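Local structure of proteasome chaperone 3 (Saccharomyces cerevisiae, 2Z5B) at residues Phe6-Pro11 / Leu170-Asp175; Val29-Thr32 / Thr37-Leu40; Glu118-Val123 / Phe139-Ser144. The protein helps assemble the 20S proteasome by facilitating formation of the alpha-ring, working as a heterodimer with POC4 that binds proteasome precursors. All blocks are in the same frame, centred on the assembly; numbering follows the deposited sequence.

Contact 1: Phe6-Pro11 / Leu170-Asp175; sequences FQTHLP and LKCIKD
Phe6 lies against the helical turn of Cys172 and Asp175. Its CB stands near the carbonyl oxygen of Cys172, and Phe6 CG comes closer, 3.8 Å from Cys172 O, which sits over one ring face. At the ortho positions the ring divides its contacts: Phe6 CD2 meets Cys172 CB at 4.0 Å, while CD1 meets Asp175 at both its carbonyl carbon and its CB. Farther out, Phe6 CE1 makes the closest approach of the ring, 3.6 Å from Asp175 CB, and CE2 borders the sulfur of Cys172. At the tip, Phe6 CZ ends 3.9 Å from Asp175 CB, which approaches the ring obliquely. The CB of Phe6 points toward the helix, and a chi1 of -166°, with CG trans to the backbone N, sets the ring over Cys172 O.

Cys172 SG makes a sulfur-aromatic contact, 5.1 Å from the Phe6 centroid and 62° off the ring normal, so it is oblique too. Two residues further along the strand, Thr8 CG2 touches Cys172 SG at 3.6 Å. Lys171 NZ forms a weak, long salt bridge with Asp175 OD2, 3.4 Å.

The axes of strand residues 6-9 and helix residues 170-175 make 149°, near antiparallel. Strand 3-9 pairs with strand 26-33, whose Leu27 also touches Cys172; Met176 and Phe168 extend the helix's grip on Phe6 and Thr8.

Contact 2: Val29-Thr32 / Thr37-Leu40; sequences VQAT and TILL
The flat carboxamide of Gln30 is tied to Leu39 across the hairpin by a water, and its NE2 and OE1 both take part in hydrogen bonds. Gln30 NE2 donates to Thr32 OG1, 3.0 Å away, with a nearly straight N-H...O angle of 175° and the acceptor only 4° out of the amide plane; it also bonds Ser3 OG. Gln30 OE1 accepts from the water at 2.7 Å and from Gln41 NE2. With polar partners at both ends, the amide's rotation is well defined. The water donates to Gln30 OE1 and to Leu39 O and accepts from Thr32 OG1, so this hydroxyl receives one bond and gives another.

The backbones are joined by a reciprocal pair: Thr32 N reaches Leu39 O at 3.0 Å, and Leu39 N reaches Thr32 O at 2.8 Å. Ala31 and Leu40 form the adjacent non-hydrogen-bonded pair, where Ala31 CA comes within 3.2 Å of Leu39 O in a CA-H...O contact.

On the face carrying Ala31 and Leu40, CD1 of Leu40 is tight against Val29 CG1 at 3.5 Å and lies beside Ala31 CB at 3.9 Å. Met176 and Tyr120 of the two helices cover this face. Thr32 and Leu39 lie on the other face, where Thr32 packs on Ile27 and Leu39 on Thr118 of the Protein YPL144W chain. The alternation of pair types and an interstrand angle of 162° are those of an antiparallel beta hairpin, here sandwiched between its own helices and the partner subunit.

Contact 3: Glu118-Val123 / Phe139-Ser144; sequences ELYRRV and FSLLIS
The polar NE of Arg121 rests on Phe139, 3.6 Å from Phe139 CB, in a contact of packing; within the helix, Arg122 N bonds Glu118 O at 2.9 Å. The guanidinium lies almost parallel to the phenyl ring, 8° between planes, yet it is Phe139 CB that sits over its centre, 3.5 Å from Arg121 CZ. The ring instead takes the aliphatic part of the arginine: Arg121 CG stands 3.6 Å from the Phe139 centroid and 16° off the normal, a CH-pi contact over one face. The CB of Phe139 points toward the helix, and the trans chi1 (-164°) sets the ring against Arg121 CG and Tyr120 CB, the latter meeting its edge at 3.8 Å from Phe139 CE1. Beyond, Tyr120 CD2 packs on Leu141 CD2 at 4.0 Å, the two side chains crossing at about a right angle. With an alanine in place of Phe139 the ring is gone, and Arg121 CG and CD would probably lose their support, while a gap would be left beside Tyr120 CB. Through these contacts helix 109-124 packs on strand 140-145, which runs between strands 38-44 and 50-56; Tyr120 continues onto Ile38 and onto Ile173 of helix 162-176.

How the contacts relate
From the N terminus, strand 3-9 supplies the first half of contact 1, which closes only when helix 162-176 arrives near the C terminus. Contacts 2 and 3 both fall within that long loop. Contact 2 closes early, as the short hairpin of strands 26-33 and 38-44; contact 3 follows it in series, closing between helix 109-124 and strand 140-145. The two inner loops do not cross. The sheet links all three: Phe6 O bonds to Val29 N between contacts 1 and 2, while Leu40 N and O bond to Leu142 O and Ser144 N between contacts 2 and 3. On the helical side, Ile173 packs on Val29, Leu40, Leu119 and Tyr120, joining both helices to the sheet.

Contact 1: Phe6-Pro11 / Leu170-Asp175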
# COMPACT_ATOMS: atom_id res chain seq x y z
N PHE B 6 2.87 12.24 -3.42
CA PHE B 6 2.58 13.64 -3.06
C PHE B 6 2.97 13.83 -1.62
O PHE B 6 2.60 13.04 -0.74
CB PHE B 6 1.08 13.95 -3.22
CG PHE B 6 0.74 15.44 -3.20
CD1 PHE B 6 0.82 16.20 -4.36
CD2 PHE B 6 0.32 16.05 -2.02
CE1 PHE B 6 0.50 17.56 -4.35
CE2 PHE B 6 -0.02 17.42 -2.00
CZ PHE B 6 0.08 18.17 -3.17
N GLN B 7 3.74 14.89 -1.37
CA GLN B 7 4.24 15.18 -0.05
C GLN B 7 3.83 16.60 0.32
O GLN B 7 4.05 17.55 -0.45
CB GLN B 7 5.77 15.03 0.00
CG GLN B 7 6.42 15.45 1.33
CD GLN B 7 6.16 14.48 2.48
OE1 GLN B 7 6.74 13.40 2.54
NE2 GLN B 7 5.33 14.90 3.44
N THR B 8 3.22 16.72 1.48
CA THR B 8 2.86 18.01 2.02
C THR B 8 2.86 17.96 3.54
O THR B 8 3.51 17.09 4.13
CB THR B 8 1.50 18.52 1.43
OG1 THR B 8 1.22 19.82 1.97
CG2 THR B 8 0.37 17.55 1.76
N HIS B 9 2.16 18.90 4.16
CA HIS B 9 2.01 18.97 5.61
C HIS B 9 0.54 19.19 5.92
O HIS B 9 -0.15 19.87 5.16
CB HIS B 9 2.85 20.12 6.18
CG HIS B 9 4.32 19.95 5.98
ND1 HIS B 9 4.95 20.19 4.78
CD2 HIS B 9 5.29 19.54 6.84
CE1 HIS B 9 6.24 19.94 4.90
NE2 HIS B 9 6.47 19.54 6.13
N LEU B 10 0.03 18.59 6.99
CA LEU B 10 -1.36 18.86 7.38
C LEU B 10 -1.53 20.34 7.73
O LEU B 10 -0.62 20.95 8.30
CB LEU B 10 -1.81 17.95 8.53
CG LEU B 10 -2.21 16.51 8.20
CD1 LEU B 10 -2.60 15.78 9.48
CD2 LEU B 10 -3.34 16.45 7.19
N PRO B 11 -2.68 20.95 7.35
CA PRO B 11 -2.96 22.37 7.56
C PRO B 11 -2.66 22.86 8.99
O PRO B 11 -2.71 22.06 9.93
CB PRO B 11 -4.45 22.48 7.25
CG PRO B 11 -4.70 21.42 6.26
CD PRO B 11 -3.80 20.28 6.66
N LEU B 170 -8.29 14.05 0.64
CA LEU B 170 -8.84 13.79 -0.70
C LEU B 170 -8.17 14.66 -1.78
O LEU B 170 -7.78 14.16 -2.83
CB LEU B 170 -10.37 13.98 -0.75
CG LEU B 170 -11.25 12.92 -0.09
CD1 LEU B 170 -12.77 13.25 -0.18
CD2 LEU B 170 -10.99 11.53 -0.67
N LYS B 171 -8.03 15.96 -1.50
CA LYS B 171 -7.30 16.87 -2.40
C LYS B 171 -5.85 16.40 -2.66
O LYS B 171 -5.38 16.47 -3.78
CB LYS B 171 -7.28 18.28 -1.81
CG LYS B 171 -6.68 19.31 -2.76
CD LYS B 171 -6.82 20.74 -2.21
CE LYS B 171 -5.91 21.69 -2.98
NZ LYS B 171 -6.21 21.63 -4.44
N CYS B 172 -5.17 15.94 -1.63
CA CYS B 172 -3.78 15.46 -1.77
C CYS B 172 -3.72 14.27 -2.73
O CYS B 172 -2.85 14.19 -3.60
CB CYS B 172 -3.23 15.07 -0.39
SG CYS B 172 -2.91 16.46 0.71
N ILE B 173 -4.69 13.36 -2.59
CA ILE B 173 -4.75 12.15 -3.41
C ILE B 173 -5.02 12.50 -4.87
O ILE B 173 -4.35 11.97 -5.76
CB ILE B 173 -5.78 11.13 -2.85
CG1 ILE B 173 -5.30 10.59 -1.49
CG2 ILE B 173 -6.02 9.98 -3.85
CD1 ILE B 173 -6.39 10.01 -0.60
N LYS B 174 -5.96 13.42 -5.09
CA LYS B 174 -6.25 13.97 -6.43
C LYS B 174 -5.06 14.74 -7.03
O LYS B 174 -4.80 14.62 -8.23
CB LYS B 174 -7.50 14.87 -6.38
CG LYS B 174 -7.96 15.41 -7.75
CD LYS B 174 -9.34 16.08 -7.67
CE LYS B 174 -9.60 16.97 -8.88
NZ LYS B 174 -8.77 18.21 -8.86
N ASP B 175 -4.34 15.50 -6.21
CA ASP B 175 -3.20 16.29 -6.67
C ASP B 175 -2.01 15.42 -7.05
O ASP B 175 -1.19 15.79 -7.89
CB ASP B 175 -2.81 17.34 -5.64
CG ASP B 175 -3.77 18.52 -5.62
OD1 ASP B 175 -4.54 18.70 -6.59
OD2 ASP B 175 -3.73 19.28 -4.63

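Contact 2: Val29-Thr32 / Thr37-Leu40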
# COMPACT_ATOMS: atom_id res chain seq x y z
N VAL B 29 1.61 10.74 0.62
CA VAL B 29 0.74 9.83 -0.07
C VAL B 29 1.52 9.22 -1.21
O VAL B 29 2.33 9.90 -1.88
CB VAL B 29 -0.53 10.53 -0.54
CG1 VAL B 29 -1.44 9.57 -1.21
CG2 VAL B 29 -1.26 11.17 0.67
N GLN B 30 1.33 7.92 -1.41
CA GLN B 30 1.92 7.22 -2.55
C GLN B 30 0.98 6.12 -3.00
O GLN B 30 0.22 5.53 -2.19
CB GLN B 30 3.31 6.66 -2.21
CG GLN B 30 4.07 6.00 -3.40
CD GLN B 30 3.62 4.57 -3.70
OE1 GLN B 30 2.98 3.92 -2.87
NE2 GLN B 30 3.94 4.08 -4.89
N ALA B 31 0.96 5.87 -4.31
CA ALA B 31 0.09 4.85 -4.86
C ALA B 31 0.76 4.09 -5.98
O ALA B 31 1.43 4.68 -6.87
CB ALA B 31 -1.21 5.46 -5.33
N THR B 32 0.61 2.77 -5.93
CA THR B 32 0.98 1.89 -7.03
C THR B 32 -0.30 1.27 -7.58
O THR B 32 -1.14 0.80 -6.82
CB THR B 32 1.94 0.77 -6.55
OG1 THR B 32 2.93 1.33 -5.68
CG2 THR B 32 2.65 0.13 -7.76
N THR B 37 -6.00 -4.08 -8.39
CA THR B 37 -6.15 -3.23 -7.22
C THR B 37 -5.25 -2.01 -7.34
O THR B 37 -4.37 -1.94 -8.20
CB THR B 37 -5.85 -4.04 -5.92
OG1 THR B 37 -6.26 -3.29 -4.77
CG2 THR B 37 -4.36 -4.33 -5.81
N ILE B 38 -5.50 -1.02 -6.50
CA ILE B 38 -4.55 0.05 -6.30
C ILE B 38 -4.08 -0.07 -4.86
O ILE B 38 -4.88 -0.38 -3.97
CB ILE B 38 -5.17 1.43 -6.61
CG1 ILE B 38 -5.32 1.59 -8.14
CG2 ILE B 38 -4.31 2.55 -6.05
CD1 ILE B 38 -6.38 2.51 -8.59
N LEU B 39 -2.77 0.11 -4.65
CA LEU B 39 -2.24 0.10 -3.30
C LEU B 39 -1.88 1.53 -2.93
O LEU B 39 -0.94 2.09 -3.50
CB LEU B 39 -1.02 -0.83 -3.17
CG LEU B 39 -0.25 -0.85 -1.84
CD1 LEU B 39 -1.16 -1.30 -0.70
CD2 LEU B 39 0.94 -1.79 -1.95
N LEU B 40 -2.61 2.10 -1.97
CA LEU B 40 -2.44 3.48 -1.53
C LEU B 40 -1.82 3.56 -0.15
O LEU B 40 -2.30 2.88 0.79
CB LEU B 40 -3.79 4.23 -1.53
CG LEU B 40 -3.80 5.68 -1.04
CD1 LEU B 40 -3.02 6.57 -2.01
CD2 LEU B 40 -5.25 6.16 -0.92
O HOH W 1 1.96 1.40 -3.16

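Contact 3: Glu118-Val123 / Phe139-Ser144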
# COMPACT_ATOMS: atom_id res chain seq x y z
N GLU B 118 -14.45 6.22 -3.86
CA GLU B 118 -15.29 6.94 -4.81
C GLU B 118 -14.48 7.96 -5.63
O GLU B 118 -14.73 8.15 -6.81
CB GLU B 118 -16.49 7.58 -4.11
CG GLU B 118 -17.65 6.59 -3.92
CD GLU B 118 -18.20 6.07 -5.25
OE1 GLU B 118 -18.98 6.79 -5.90
OE2 GLU B 118 -17.86 4.95 -5.66
N LEU B 119 -13.51 8.60 -4.99
CA LEU B 119 -12.62 9.53 -5.68
C LEU B 119 -11.91 8.80 -6.83
O LEU B 119 -11.90 9.27 -7.98
CB LEU B 119 -11.60 10.14 -4.69
CG LEU B 119 -10.65 11.22 -5.22
CD1 LEU B 119 -11.40 12.51 -5.57
CD2 LEU B 119 -9.54 11.50 -4.23
N TYR B 120 -11.35 7.64 -6.51
CA TYR B 120 -10.69 6.82 -7.53
C TYR B 120 -11.62 6.43 -8.69
O TYR B 120 -11.26 6.61 -9.85
CB TYR B 120 -10.04 5.59 -6.89
CG TYR B 120 -8.62 5.87 -6.48
CD1 TYR B 120 -7.58 5.80 -7.41
CD2 TYR B 120 -8.31 6.23 -5.17
CE1 TYR B 120 -6.26 6.08 -7.05
CE2 TYR B 120 -7.00 6.51 -4.80
CZ TYR B 120 -5.99 6.42 -5.73
OH TYR B 120 -4.71 6.70 -5.34
N ARG B 121 -12.82 5.96 -8.36
CA ARG B 121 -13.80 5.52 -9.37
C ARG B 121 -14.34 6.63 -10.28
O ARG B 121 -14.38 6.47 -11.50
CB ARG B 121 -14.98 4.79 -8.72
CG ARG B 121 -14.55 3.61 -7.87
CD ARG B 121 -15.64 2.58 -7.73
NE ARG B 121 -15.85 1.80 -8.95
CZ ARG B 121 -16.67 0.76 -9.04
NH1 ARG B 121 -17.37 0.37 -7.97
NH2 ARG B 121 -16.80 0.11 -10.19
N ARG B 122 -14.75 7.74 -9.68
CA ARG B 122 -15.47 8.78 -10.41
C ARG B 122 -14.56 9.85 -11.01
O ARG B 122 -14.89 10.46 -12.03
CB ARG B 122 -16.52 9.43 -9.50
CG ARG B 122 -17.48 8.42 -8.84
CD ARG B 122 -18.65 9.11 -8.14
NE ARG B 122 -18.23 9.94 -7.01
CZ ARG B 122 -18.74 9.88 -5.78
NH1 ARG B 122 -19.71 9.02 -5.49
NH2 ARG B 122 -18.28 10.68 -4.83
N VAL B 123 -13.40 10.07 -10.38
CA VAL B 123 -12.51 11.16 -10.76
C VAL B 123 -11.16 10.67 -11.31
O VAL B 123 -10.86 10.88 -12.49
CB VAL B 123 -12.29 12.14 -9.58
CG1 VAL B 123 -11.27 13.24 -9.94
CG2 VAL B 123 -13.61 12.75 -9.15
N PHE B 139 -13.42 -3.01 -9.16
CA PHE B 139 -12.87 -2.09 -8.15
C PHE B 139 -12.42 -2.69 -6.81
O PHE B 139 -13.22 -3.20 -6.02
CB PHE B 139 -13.74 -0.85 -7.87
CG PHE B 139 -12.99 0.24 -7.15
CD1 PHE B 139 -12.13 1.09 -7.86
CD2 PHE B 139 -13.09 0.39 -5.77
CE1 PHE B 139 -11.41 2.07 -7.21
CE2 PHE B 139 -12.38 1.37 -5.11
CZ PHE B 139 -11.54 2.22 -5.83
N SER B 140 -11.12 -2.56 -6.57
CA SER B 140 -10.50 -2.97 -5.33
C SER B 140 -9.44 -1.92 -4.97
O SER B 140 -8.72 -1.43 -5.85
CB SER B 140 -9.85 -4.34 -5.51
OG SER B 140 -9.16 -4.75 -4.36
N LEU B 141 -9.39 -1.57 -3.70
CA LEU B 141 -8.41 -0.63 -3.18
C LEU B 141 -7.90 -1.09 -1.83
O LEU B 141 -8.67 -1.32 -0.90
CB LEU B 141 -9.01 0.79 -3.10
CG LEU B 141 -8.25 2.01 -2.56
CD1 LEU B 141 -6.90 2.27 -3.25
CD2 LEU B 141 -9.14 3.24 -2.68
N LEU B 142 -6.58 -1.21 -1.74
CA LEU B 142 -5.91 -1.54 -0.49
C LEU B 142 -5.28 -0.25 0.05
O LEU B 142 -4.51 0.41 -0.66
CB LEU B 142 -4.86 -2.62 -0.78
CG LEU B 142 -4.37 -3.69 0.20
CD1 LEU B 142 -5.46 -4.25 1.09
CD2 LEU B 142 -3.71 -4.83 -0.59
N ILE B 143 -5.66 0.14 1.27
CA ILE B 143 -5.19 1.40 1.86
C ILE B 143 -4.41 1.13 3.13
O ILE B 143 -4.94 0.58 4.10
CB ILE B 143 -6.34 2.43 2.16
CG1 ILE B 143 -7.17 2.69 0.90
CG2 ILE B 143 -5.74 3.75 2.71
CD1 ILE B 143 -8.49 3.48 1.13
N SER B 144 -3.14 1.50 3.13
CA SER B 144 -2.34 1.45 4.34
C SER B 144 -2.14 2.88 4.81
O SER B 144 -1.71 3.74 4.04
CB SER B 144 -0.99 0.77 4.09
OG SER B 144 -1.15 -0.59 3.73